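Local coordinates for protein endo-arabinase (Bacteroides thetaiotaomicron, PDB 5C0P) that probably hydrolyses glycosidic bonds in arabinan as a family 43 glycoside hydrolase, and binds magnesium at the centre of its five-bladed beta-propeller, at residues Pro29-Asp34 with Pro286-Ile291; Pro207-Tyr210 with Lys216-Met219; Ala262-Phe265 with Arg271-Ile274. All blocks are in the same frame, centred on the assembly; numbering follows the deposited sequence.

Contact 1 (Pro29-Asp34 with Pro286-Ile291); sequences PFILVD and PVITPI
Pro-29 lays its ring against that of Pro-286 where the first and last blades of a five-bladed beta-propeller, the fold of family 43 glycoside hydrolases, meet and close the circle. The two rings cross obliquely, with CG of Pro-29 resting 4.0 Å from CB of Pro-286. Proline suits both places: its compact ring offers an apolar flank, and at Pro-286, on an edge strand, the missing N-H probably costs little, since the backbone bonds to strand 272-278 are made by Val-287, Thr-289 and Ile-291. Pro-29 also lies near the functional centre, its side chain about 7 Å from the bound magnesium ion. The carbonyl oxygen of Pro-29 accepts a hydrogen bond from Ser-275 OG, adding a polar tie between the two blades.

Further along, Phe-30 takes no part in the joint; its ring meets Tyr-86 edge-to-face. Ile-31 then turns back toward the joint. Its partner is Ile-288, and the two side chains approach tip to tip through their longest branches. In both, CG1 stands beside the backbone N, but the ends differ: Ile-31 folds its methyl round (chi2 -58°), whereas Ile-288 stretches its own out (chi2 166°). Branched aliphatic residues fit here because each reaches across the seam with a single methyl, and Phe-265 of strand 260-266 touches both isoleucines. The joint between these two segments is therefore purely apolar and slender, and its second touching point is Ile-31 CD1 against Ile-288 CD1 at 4.0 Å.

Contact 2 (Pro207-Tyr210 with Lys216-Met219); sequences PFIY and KLIM
The carbonyl oxygen of Ile-218 takes the N-H of Tyr-210, with N and O 2.8 Å apart and an almost straight bond of 168°; it is also approached by CA of Ile-209 at 3.3 Å, a weaker C-H contact. The return bond, from Ile-218 N to Tyr-210 O at 2.9 Å, completes the hydrogen-bonded pair of an antiparallel beta hairpin. Next to it Ile-209 and Met-219 form a non-hydrogen-bonded pair, whose side chains share one face of the sheet.

There Ile-209 divides its branches: CG2, anti to the backbone N, lies 4.0 Å from CB of Leu-217, while CG1 meets CE of Met-219 at 3.8 Å. Met-219, deposited as selenomethionine, runs out straight and then bends at chi3 (-75°), which brings its methyl to Ile-209 while SE passes 4.0 Å from CB of Pro-207. A long, flexible chain can thus serve two neighbours of different shape. Were Ile-209 cut back to an alanine, both branches would go, and a gap would probably open beside Leu-217, with the methyl of Met-219 set free to turn.

Pro-207, Ile-209 and Leu-217 face the preceding blade, touching strands 134-141 and 147-153; among their partners is Asp-136, predicted to tune the catalytic acid. Phe-208 and Tyr-210 pack in the other direction, on strand 260-266 of the next blade.

Contact 3 (Ala262-Phe265 with Arg271-Ile274); sequences AMVF and RLMI
Phe-265 and Met-273 exchange both of their backbone hydrogen bonds, as a hydrogen-bonded pair in an antiparallel hairpin: Phe-265 N gives to Met-273 O at 3.0 Å, and Met-273 N to Phe-265 O at 2.7 Å. Each oxygen has a C-H neighbour as well, Val-264 CA lying 3.1 Å from Met-273 O and Leu-272 CA 3.5 Å from Phe-265 O. The backbone of Met-263 bonds to Ser-275; Leu-272 O probably accepts from Ile-291 N, and Ile-274 N probably gives to Thr-289 O. Arg-271, at the exposed end, is paired by a salt bridge with Asp-267.

With these backbone groups paired, apolar side chains suit both faces. Phe-265 places its ring between its own backbone N and carbonyl carbon (chi1 65°), from where it lies flat under Met-273, a selenomethionine, whose CB sits over the ring face in a CH-pi contact, 3.8 Å from the centroid. On the other face, small Ala-262 lets the long arm of Ile-274 come close, CB to CD1 at 3.8 Å.

The hairpin forms the two inner strands of its blade: strand 285-290 flanks 272-278, while Phe-265 reaches strand 30-34 and Val-264 packs on strand 205-211.

In the fold
The three contacts span the first, fourth and fifth blades of the propeller. Along the chain, segment 29-34 comes first, then the hairpin of contact 2, then that of contact 3, and 286-291 returns near the C-terminus, so contact 1 joins the two ends of the ring. Contacts 1 and 3 have centres about 6 Å apart and share the last sheet, where strands 272-278 and 285-290 are neighbours. The centre of contact 2 lies about 12 Å from that of contact 3 and about 16 Å from that of contact 1, yet Phe-208 touches both Phe-30 and Met-263. The inner strands thus converge near the bound magnesium ion, tying ring closure to the walls of the central site.

Contact 1 (Pro29-Asp34 with Pro286-Ile291)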
ATOM      1  N   PRO A  29      -5.750   1.101  -5.201  1.00 10.61           N
ATOM      2  CA  PRO A  29      -5.959  -0.282  -5.655  1.00  9.45           C
ATOM      3  C   PRO A  29      -4.705  -1.151  -5.638  1.00 11.81           C
ATOM      4  O   PRO A  29      -3.716  -0.893  -6.335  1.00 12.97           O
ATOM      5  CB  PRO A  29      -6.448  -0.102  -7.093  1.00 10.34           C
ATOM      6  CG  PRO A  29      -5.768   1.149  -7.550  1.00 13.49           C
ATOM      7  CD  PRO A  29      -5.729   2.050  -6.333  1.00 14.15           C
ATOM      8  N   PHE A  30      -4.766  -2.184  -4.813  1.00 12.10           N
ATOM      9  CA  PHE A  30      -3.701  -3.170  -4.714  1.00 10.81           C
ATOM     10  C   PHE A  30      -4.174  -4.431  -5.427  1.00  9.59           C
ATOM     11  O   PHE A  30      -5.237  -4.962  -5.114  1.00 10.98           O
ATOM     12  CB  PHE A  30      -3.428  -3.470  -3.239  1.00  9.24           C
ATOM     13  CG  PHE A  30      -2.266  -4.399  -3.006  1.00  8.60           C
ATOM     14  CD1 PHE A  30      -2.403  -5.769  -3.214  1.00  8.15           C
ATOM     15  CD2 PHE A  30      -1.043  -3.913  -2.568  1.00 12.00           C
ATOM     16  CE1 PHE A  30      -1.343  -6.636  -3.002  1.00  8.09           C
ATOM     17  CE2 PHE A  30       0.026  -4.778  -2.344  1.00 12.95           C
ATOM     18  CZ  PHE A  30      -0.124  -6.139  -2.564  1.00 11.87           C
ATOM     19  N   ILE A  31      -3.382  -4.917  -6.379  1.00 10.19           N
ATOM     20  CA  ILE A  31      -3.742  -6.122  -7.129  1.00  9.26           C
ATOM     21  C   ILE A  31      -2.993  -7.332  -6.583  1.00  8.96           C
ATOM     22  O   ILE A  31      -1.755  -7.380  -6.618  1.00 10.29           O
ATOM     23  CB  ILE A  31      -3.376  -5.978  -8.615  1.00  9.99           C
ATOM     24  CG1 ILE A  31      -4.064  -4.759  -9.239  1.00 11.73           C
ATOM     25  CG2 ILE A  31      -3.717  -7.278  -9.370  1.00 11.20           C
ATOM     26  CD1 ILE A  31      -5.592  -4.803  -9.139  1.00 12.24           C
ATOM     27  N   LEU A  32      -3.743  -8.300  -6.061  1.00  9.25           N
ATOM     28  CA  LEU A  32      -3.175  -9.585  -5.671  1.00  9.32           C
ATOM     29  C   LEU A  32      -3.181 -10.511  -6.884  1.00 12.11           C
ATOM     30  O   LEU A  32      -4.246 -10.816  -7.424  1.00 10.93           O
ATOM     31  CB  LEU A  32      -3.996 -10.208  -4.543  1.00 10.83           C
ATOM     32  CG  LEU A  32      -3.671 -11.669  -4.199  1.00 11.29           C
ATOM     33  CD1 LEU A  32      -2.253 -11.825  -3.631  1.00 12.43           C
ATOM     34  CD2 LEU A  32      -4.698 -12.196  -3.220  1.00 12.60           C
ATOM     35  N   VAL A  33      -1.996 -10.931  -7.327  1.00 10.60           N
ATOM     36  CA  VAL A  33      -1.875 -11.944  -8.378  1.00 10.95           C
ATOM     37  C   VAL A  33      -1.740 -13.296  -7.699  1.00 13.09           C
ATOM     38  O   VAL A  33      -0.707 -13.594  -7.093  1.00 15.49           O
ATOM     39  CB  VAL A  33      -0.640 -11.691  -9.262  1.00 14.49           C
ATOM     40  CG1 VAL A  33      -0.592 -12.691 -10.420  1.00 14.12           C
ATOM     41  CG2 VAL A  33      -0.650 -10.279  -9.791  1.00 17.74           C
ATOM     42  N   ASP A  34      -2.788 -14.110  -7.778  1.00 10.59           N
ATOM     43  CA  ASP A  34      -2.772 -15.386  -7.079  1.00 11.22           C
ATOM     44  C   ASP A  34      -2.575 -16.529  -8.060  1.00 11.92           C
ATOM     45  O   ASP A  34      -3.495 -16.891  -8.797  1.00 13.52           O
ATOM     46  CB  ASP A  34      -4.073 -15.604  -6.319  1.00 11.36           C
ATOM     47  CG  ASP A  34      -4.032 -16.842  -5.476  1.00 13.70           C
ATOM     48  OD1 ASP A  34      -3.046 -17.003  -4.718  1.00 14.27           O
ATOM     49  OD2 ASP A  34      -4.959 -17.675  -5.602  1.00 13.95           O
ATOM     50  N   PRO A 286      -9.171   2.881 -10.780  1.00 10.81           N
ATOM     51  CA  PRO A 286      -7.869   2.225 -10.928  1.00  9.52           C
ATOM     52  C   PRO A 286      -7.267   2.427 -12.300  1.00 13.21           C
ATOM     53  O   PRO A 286      -7.956   2.335 -13.317  1.00 16.25           O
ATOM     54  CB  PRO A 286      -8.186   0.739 -10.708  1.00 14.02           C
ATOM     55  CG  PRO A 286      -9.659   0.605 -10.974  1.00 15.13           C
ATOM     56  CD  PRO A 286     -10.270   1.922 -10.571  1.00  9.40           C
ATOM     57  N   VAL A 287      -5.974   2.710 -12.302  1.00 10.22           N
ATOM     58  CA  VAL A 287      -5.187   2.786 -13.513  1.00  9.66           C
ATOM     59  C   VAL A 287      -4.192   1.639 -13.401  1.00  9.25           C
ATOM     60  O   VAL A 287      -3.398   1.588 -12.460  1.00 11.10           O
ATOM     61  CB  VAL A 287      -4.451   4.129 -13.595  1.00 10.92           C
ATOM     62  CG1 VAL A 287      -3.563   4.180 -14.833  1.00 11.85           C
ATOM     63  CG2 VAL A 287      -5.456   5.287 -13.610  1.00 15.03           C
ATOM     64  N   ILE A 288      -4.289   0.684 -14.315  1.00 11.80           N
ATOM     65  CA  ILE A 288      -3.443  -0.508 -14.268  1.00 10.96           C
ATOM     66  C   ILE A 288      -2.807  -0.620 -15.642  1.00 10.94           C
ATOM     67  O   ILE A 288      -3.476  -0.889 -16.634  1.00 14.25           O
ATOM     68  CB  ILE A 288      -4.264  -1.771 -13.954  1.00 12.88           C
ATOM     69  CG1 ILE A 288      -5.079  -1.589 -12.662  1.00 12.02           C
ATOM     70  CG2 ILE A 288      -3.341  -2.990 -13.854  1.00 13.38           C
ATOM     71  CD1 ILE A 288      -6.177  -2.651 -12.464  1.00 13.47           C
ATOM     72  N   THR A 289      -1.498  -0.403 -15.702  1.00 12.06           N
ATOM     73  CA  THR A 289      -0.831  -0.256 -16.984  0.53 12.19           C
ATOM     74  C   THR A 289       0.609  -0.780 -16.906  1.00 11.91           C
ATOM     75  O   THR A 289       1.198  -0.831 -15.822  1.00 11.21           O
ATOM     76  CB  THR A 289      -0.895   1.236 -17.403  0.53 18.76           C
ATOM     77  OG1 THR A 289      -0.481   1.406 -18.763  0.53 15.38           O
ATOM     78  CG2 THR A 289      -0.047   2.079 -16.480  0.53 20.34           C
ATOM     79  N   PRO A 290       1.175  -1.192 -18.056  1.00 11.60           N
ATOM     80  CA  PRO A 290       2.559  -1.679 -18.015  1.00 11.15           C
ATOM     81  C   PRO A 290       3.520  -0.604 -17.541  1.00 14.76           C
ATOM     82  O   PRO A 290       3.320   0.593 -17.797  1.00 16.41           O
ATOM     83  CB  PRO A 290       2.855  -2.031 -19.469  1.00 13.56           C
ATOM     84  CG  PRO A 290       1.514  -2.343 -20.063  1.00 15.19           C
ATOM     85  CD  PRO A 290       0.554  -1.402 -19.376  1.00 13.18           C
ATOM     86  N   ILE A 291       4.565  -1.033 -16.851  1.00 12.46           N
ATOM     87  CA  ILE A 291       5.601  -0.117 -16.411  1.00 11.74           C
ATOM     88  C   ILE A 291       6.959  -0.736 -16.695  1.00 14.61           C
ATOM     89  O   ILE A 291       7.101  -1.959 -16.724  1.00 15.05           O
ATOM     90  CB  ILE A 291       5.435   0.228 -14.921  1.00 13.35           C
ATOM     91  CG1 ILE A 291       6.352   1.386 -14.519  1.00 15.94           C
ATOM     92  CG2 ILE A 291       5.704  -0.981 -14.053  1.00 13.89           C
ATOM     93  CD1 ILE A 291       6.076   1.910 -13.120  1.00 17.74           C
TER

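Contact 2 (Pro207-Tyr210 with Lys216-Met219)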
ATOM      1  N   PRO A 207       4.004   3.558   1.023  1.00  8.48           N
ATOM      2  CA  PRO A 207       5.306   2.975   0.676  1.00  8.76           C
ATOM      3  C   PRO A 207       5.209   1.541   0.141  1.00 10.73           C
ATOM      4  O   PRO A 207       4.481   0.708   0.682  1.00 10.89           O
ATOM      5  CB  PRO A 207       6.054   2.978   2.015  1.00  9.91           C
ATOM      6  CG  PRO A 207       4.958   2.958   3.053  1.00 10.36           C
ATOM      7  CD  PRO A 207       3.860   3.785   2.469  1.00 11.91           C
ATOM      8  N   PHE A 208       5.963   1.266  -0.919  1.00  9.71           N
ATOM      9  CA  PHE A 208       6.002  -0.054  -1.516  1.00  9.46           C
ATOM     10  C   PHE A 208       7.364  -0.257  -2.156  1.00  9.66           C
ATOM     11  O   PHE A 208       7.794   0.564  -2.961  1.00 11.59           O
ATOM     12  CB  PHE A 208       4.903  -0.194  -2.571  1.00 12.32           C
ATOM     13  CG  PHE A 208       4.754  -1.603  -3.085  1.00 14.15           C
ATOM     14  CD1 PHE A 208       3.975  -2.528  -2.399  1.00 14.60           C
ATOM     15  CD2 PHE A 208       5.418  -2.007  -4.225  1.00 15.64           C
ATOM     16  CE1 PHE A 208       3.850  -3.834  -2.858  1.00 15.45           C
ATOM     17  CE2 PHE A 208       5.310  -3.310  -4.691  1.00 14.37           C
ATOM     18  CZ  PHE A 208       4.519  -4.222  -4.014  1.00 16.57           C
ATOM     19  N   ILE A 209       8.038  -1.355  -1.818  1.00  8.24           N
ATOM     20  CA  ILE A 209       9.358  -1.625  -2.376  1.00 10.01           C
ATOM     21  C   ILE A 209       9.298  -2.708  -3.449  1.00 11.65           C
ATOM     22  O   ILE A 209       8.624  -3.729  -3.282  1.00 10.63           O
ATOM     23  CB  ILE A 209      10.371  -2.040  -1.272  1.00 10.82           C
ATOM     24  CG1 ILE A 209      10.679  -0.853  -0.351  1.00 10.74           C
ATOM     25  CG2 ILE A 209      11.660  -2.570  -1.887  1.00 12.65           C
ATOM     26  CD1 ILE A 209      11.519  -1.217   0.897  1.00 10.40           C
ATOM     27  N   TYR A 210      10.009  -2.466  -4.548  1.00 10.63           N
ATOM     28  CA  TYR A 210      10.238  -3.480  -5.574  1.00  9.57           C
ATOM     29  C   TYR A 210      11.740  -3.713  -5.706  1.00 10.48           C
ATOM     30  O   TYR A 210      12.510  -2.764  -5.866  1.00 11.79           O
ATOM     31  CB  TYR A 210       9.668  -3.006  -6.909  1.00 11.37           C
ATOM     32  CG  TYR A 210       9.815  -4.016  -8.023  1.00 12.75           C
ATOM     33  CD1 TYR A 210       8.955  -5.102  -8.112  1.00 14.69           C
ATOM     34  CD2 TYR A 210      10.795  -3.874  -8.989  1.00 17.75           C
ATOM     35  CE1 TYR A 210       9.077  -6.036  -9.130  1.00 17.17           C
ATOM     36  CE2 TYR A 210      10.929  -4.802 -10.010  1.00 20.75           C
ATOM     37  CZ  TYR A 210      10.067  -5.877 -10.074  1.00 18.06           C
ATOM     38  OH  TYR A 210      10.204  -6.799 -11.094  1.00 19.28           O
ATOM     39  N   LYS A 216      19.247  -4.026  -6.152  1.00 13.41           N
ATOM     40  CA  LYS A 216      18.883  -2.654  -5.809  1.00 11.53           C
ATOM     41  C   LYS A 216      17.378  -2.546  -5.578  1.00 10.53           C
ATOM     42  O   LYS A 216      16.594  -3.326  -6.124  1.00 14.12           O
ATOM     43  CB  LYS A 216      19.366  -1.674  -6.875  1.00 13.35           C
ATOM     44  CG  LYS A 216      20.873  -1.711  -7.009  1.00 14.53           C
ATOM     45  CD  LYS A 216      21.394  -0.692  -8.007  1.00 21.94           C
ATOM     46  CE  LYS A 216      22.917  -0.786  -8.094  1.00 27.38           C
ATOM     47  NZ  LYS A 216      23.482   0.223  -9.023  1.00 32.58           N
ATOM     48  N   LEU A 217      16.984  -1.593  -4.741  1.00  9.09           N
ATOM     49  CA  LEU A 217      15.583  -1.432  -4.380  1.00  9.74           C
ATOM     50  C   LEU A 217      15.032  -0.120  -4.891  1.00 11.24           C
ATOM     51  O   LEU A 217      15.700   0.920  -4.826  1.00 10.51           O
ATOM     52  CB  LEU A 217      15.402  -1.469  -2.861  1.00  9.78           C
ATOM     53  CG  LEU A 217      16.068  -2.611  -2.106  1.00 10.17           C
ATOM     54  CD1 LEU A 217      15.821  -2.447  -0.615  1.00  9.68           C
ATOM     55  CD2 LEU A 217      15.527  -3.929  -2.606  1.00 10.97           C
ATOM     56  N   ILE A 218      13.817  -0.184  -5.427  1.00 10.62           N
ATOM     57  CA  ILE A 218      13.049   1.019  -5.702  1.00  9.13           C
ATOM     58  C   ILE A 218      11.874   1.087  -4.734  1.00 12.95           C
ATOM     59  O   ILE A 218      11.160   0.091  -4.539  1.00 11.91           O
ATOM     60  CB  ILE A 218      12.510   1.023  -7.142  1.00 12.18           C
ATOM     61  CG1 ILE A 218      13.652   0.844  -8.139  1.00 14.78           C
ATOM     62  CG2 ILE A 218      11.746   2.320  -7.431  1.00 15.02           C
ATOM     63  CD1 ILE A 218      13.179   0.696  -9.585  1.00 18.92           C
HETATM   64  N   MSE A 219      11.665   2.253  -4.133  1.00 11.11           N
HETATM   65  CA  MSE A 219      10.447   2.470  -3.363  1.00 12.13           C
HETATM   66  C   MSE A 219       9.550   3.438  -4.089  1.00 10.29           C
HETATM   67  O   MSE A 219       9.989   4.494  -4.548  1.00 12.37           O
HETATM   68  CB  MSE A 219      10.701   2.989  -1.949  1.00 13.07           C
HETATM   69  CG  MSE A 219       9.391   3.084  -1.137  1.00 15.78           C
HETATM   70 SE   MSE A 219       9.657   3.960   0.516  0.58 18.83          SE
HETATM   71  CE  MSE A 219      10.554   2.482   1.396  1.00 18.92           C
TER

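Contact 3 (Ala262-Phe265 with Arg271-Ile274)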
ATOM      1  N   ALA A 262       0.389   3.733  -5.338  1.00 10.27           N
ATOM      2  CA  ALA A 262       0.737   2.756  -6.359  1.00 10.15           C
ATOM      3  C   ALA A 262       1.436   1.544  -5.782  1.00  9.10           C
ATOM      4  O   ALA A 262       2.116   1.620  -4.752  1.00 12.29           O
ATOM      5  CB  ALA A 262       1.633   3.397  -7.413  1.00 12.33           C
HETATM    6  N   MSE A 263       1.266   0.418  -6.464  1.00  7.93           N
HETATM    7  CA  MSE A 263       2.105  -0.749  -6.243  1.00 10.01           C
HETATM    8  C   MSE A 263       2.417  -1.350  -7.617  1.00 11.86           C
HETATM    9  O   MSE A 263       1.782  -1.004  -8.627  1.00 10.01           O
HETATM   10  CB  MSE A 263       1.435  -1.760  -5.294  1.00  9.51           C
HETATM   11  CG  MSE A 263       0.005  -2.141  -5.686  1.00 13.24           C
HETATM   12 SE   MSE A 263      -0.129  -3.518  -7.064  0.64 12.07          SE
HETATM   13  CE  MSE A 263       0.600  -4.998  -6.031  1.00 13.69           C
ATOM     14  N   VAL A 264       3.424  -2.207  -7.675  1.00  9.32           N
ATOM     15  CA  VAL A 264       3.762  -2.889  -8.915  1.00 10.65           C
ATOM     16  C   VAL A 264       3.685  -4.397  -8.727  1.00 12.08           C
ATOM     17  O   VAL A 264       3.860  -4.925  -7.617  1.00 12.89           O
ATOM     18  CB  VAL A 264       5.156  -2.484  -9.453  1.00 12.94           C
ATOM     19  CG1 VAL A 264       5.186  -0.992  -9.805  1.00 14.43           C
ATOM     20  CG2 VAL A 264       6.233  -2.809  -8.442  1.00 15.33           C
ATOM     21  N   PHE A 265       3.396  -5.086  -9.821  1.00 10.25           N
ATOM     22  CA  PHE A 265       3.278  -6.531  -9.807  1.00 10.65           C
ATOM     23  C   PHE A 265       3.554  -7.081 -11.190  1.00 12.01           C
ATOM     24  O   PHE A 265       3.461  -6.360 -12.187  1.00 12.49           O
ATOM     25  CB  PHE A 265       1.871  -6.950  -9.368  1.00 11.98           C
ATOM     26  CG  PHE A 265       0.773  -6.530 -10.324  1.00 11.31           C
ATOM     27  CD1 PHE A 265       0.308  -7.399 -11.309  1.00 12.97           C
ATOM     28  CD2 PHE A 265       0.190  -5.273 -10.218  1.00 11.33           C
ATOM     29  CE1 PHE A 265      -0.711  -7.016 -12.187  1.00 12.25           C
ATOM     30  CE2 PHE A 265      -0.820  -4.878 -11.093  1.00 10.60           C
ATOM     31  CZ  PHE A 265      -1.280  -5.747 -12.070  1.00 11.60           C
ATOM     32  N   ARG A 271       4.617  -9.809 -17.217  1.00 12.66           N
ATOM     33  CA  ARG A 271       4.768  -8.386 -17.546  1.00 15.13           C
ATOM     34  C   ARG A 271       4.648  -7.533 -16.295  1.00 11.88           C
ATOM     35  O   ARG A 271       3.674  -7.653 -15.552  1.00 12.58           O
ATOM     36  CB  ARG A 271       3.675  -7.930 -18.513  1.00 15.20           C
ATOM     37  CG  ARG A 271       3.826  -8.362 -19.962  1.00 28.43           C
ATOM     38  CD  ARG A 271       2.697  -7.764 -20.810  1.00 31.55           C
ATOM     39  NE  ARG A 271       1.408  -8.394 -20.527  1.00 40.01           N
ATOM     40  CZ  ARG A 271       0.238  -7.754 -20.490  1.00 47.00           C
ATOM     41  NH1 ARG A 271      -0.877  -8.428 -20.228  1.00 48.95           N
ATOM     42  NH2 ARG A 271       0.174  -6.446 -20.704  1.00 46.14           N
ATOM     43  N   LEU A 272       5.613  -6.644 -16.071  1.00 12.14           N
ATOM     44  CA  LEU A 272       5.527  -5.742 -14.925  1.00 11.48           C
ATOM     45  C   LEU A 272       4.459  -4.665 -15.154  1.00 12.91           C
ATOM     46  O   LEU A 272       4.401  -4.032 -16.225  1.00 12.16           O
ATOM     47  CB  LEU A 272       6.895  -5.117 -14.624  1.00 15.12           C
ATOM     48  CG  LEU A 272       7.060  -4.364 -13.308  1.00 17.79           C
ATOM     49  CD1 LEU A 272       6.956  -5.313 -12.109  1.00 17.97           C
ATOM     50  CD2 LEU A 272       8.395  -3.611 -13.290  1.00 18.59           C
HETATM   51  N   MSE A 273       3.598  -4.494 -14.150  1.00 12.38           N
HETATM   52  CA  MSE A 273       2.484  -3.552 -14.211  1.00 10.33           C
HETATM   53  C   MSE A 273       2.496  -2.652 -12.987  1.00 10.96           C
HETATM   54  O   MSE A 273       2.969  -3.047 -11.923  1.00 10.43           O
HETATM   55  CB  MSE A 273       1.140  -4.299 -14.202  1.00 12.83           C
HETATM   56  CG  MSE A 273       1.032  -5.450 -15.174  1.00 14.98           C
HETATM   57 SE   MSE A 273       0.830  -4.833 -16.993  0.63 18.94          SE
HETATM   58  CE  MSE A 273      -0.914  -4.032 -16.806  1.00 17.30           C
ATOM     59  N   ILE A 274       1.934  -1.453 -13.133  1.00 10.61           N
ATOM     60  CA  ILE A 274       1.667  -0.585 -11.988  1.00  9.18           C
ATOM     61  C   ILE A 274       0.154  -0.443 -11.819  1.00  9.55           C
ATOM     62  O   ILE A 274      -0.588  -0.444 -12.798  1.00 11.16           O
ATOM     63  CB  ILE A 274       2.360   0.796 -12.136  1.00 10.86           C
ATOM     64  CG1 ILE A 274       2.227   1.627 -10.848  1.00 11.30           C
ATOM     65  CG2 ILE A 274       1.812   1.558 -13.334  1.00 12.22           C
ATOM     66  CD1 ILE A 274       3.154   2.849 -10.812  1.00 15.62           C
TER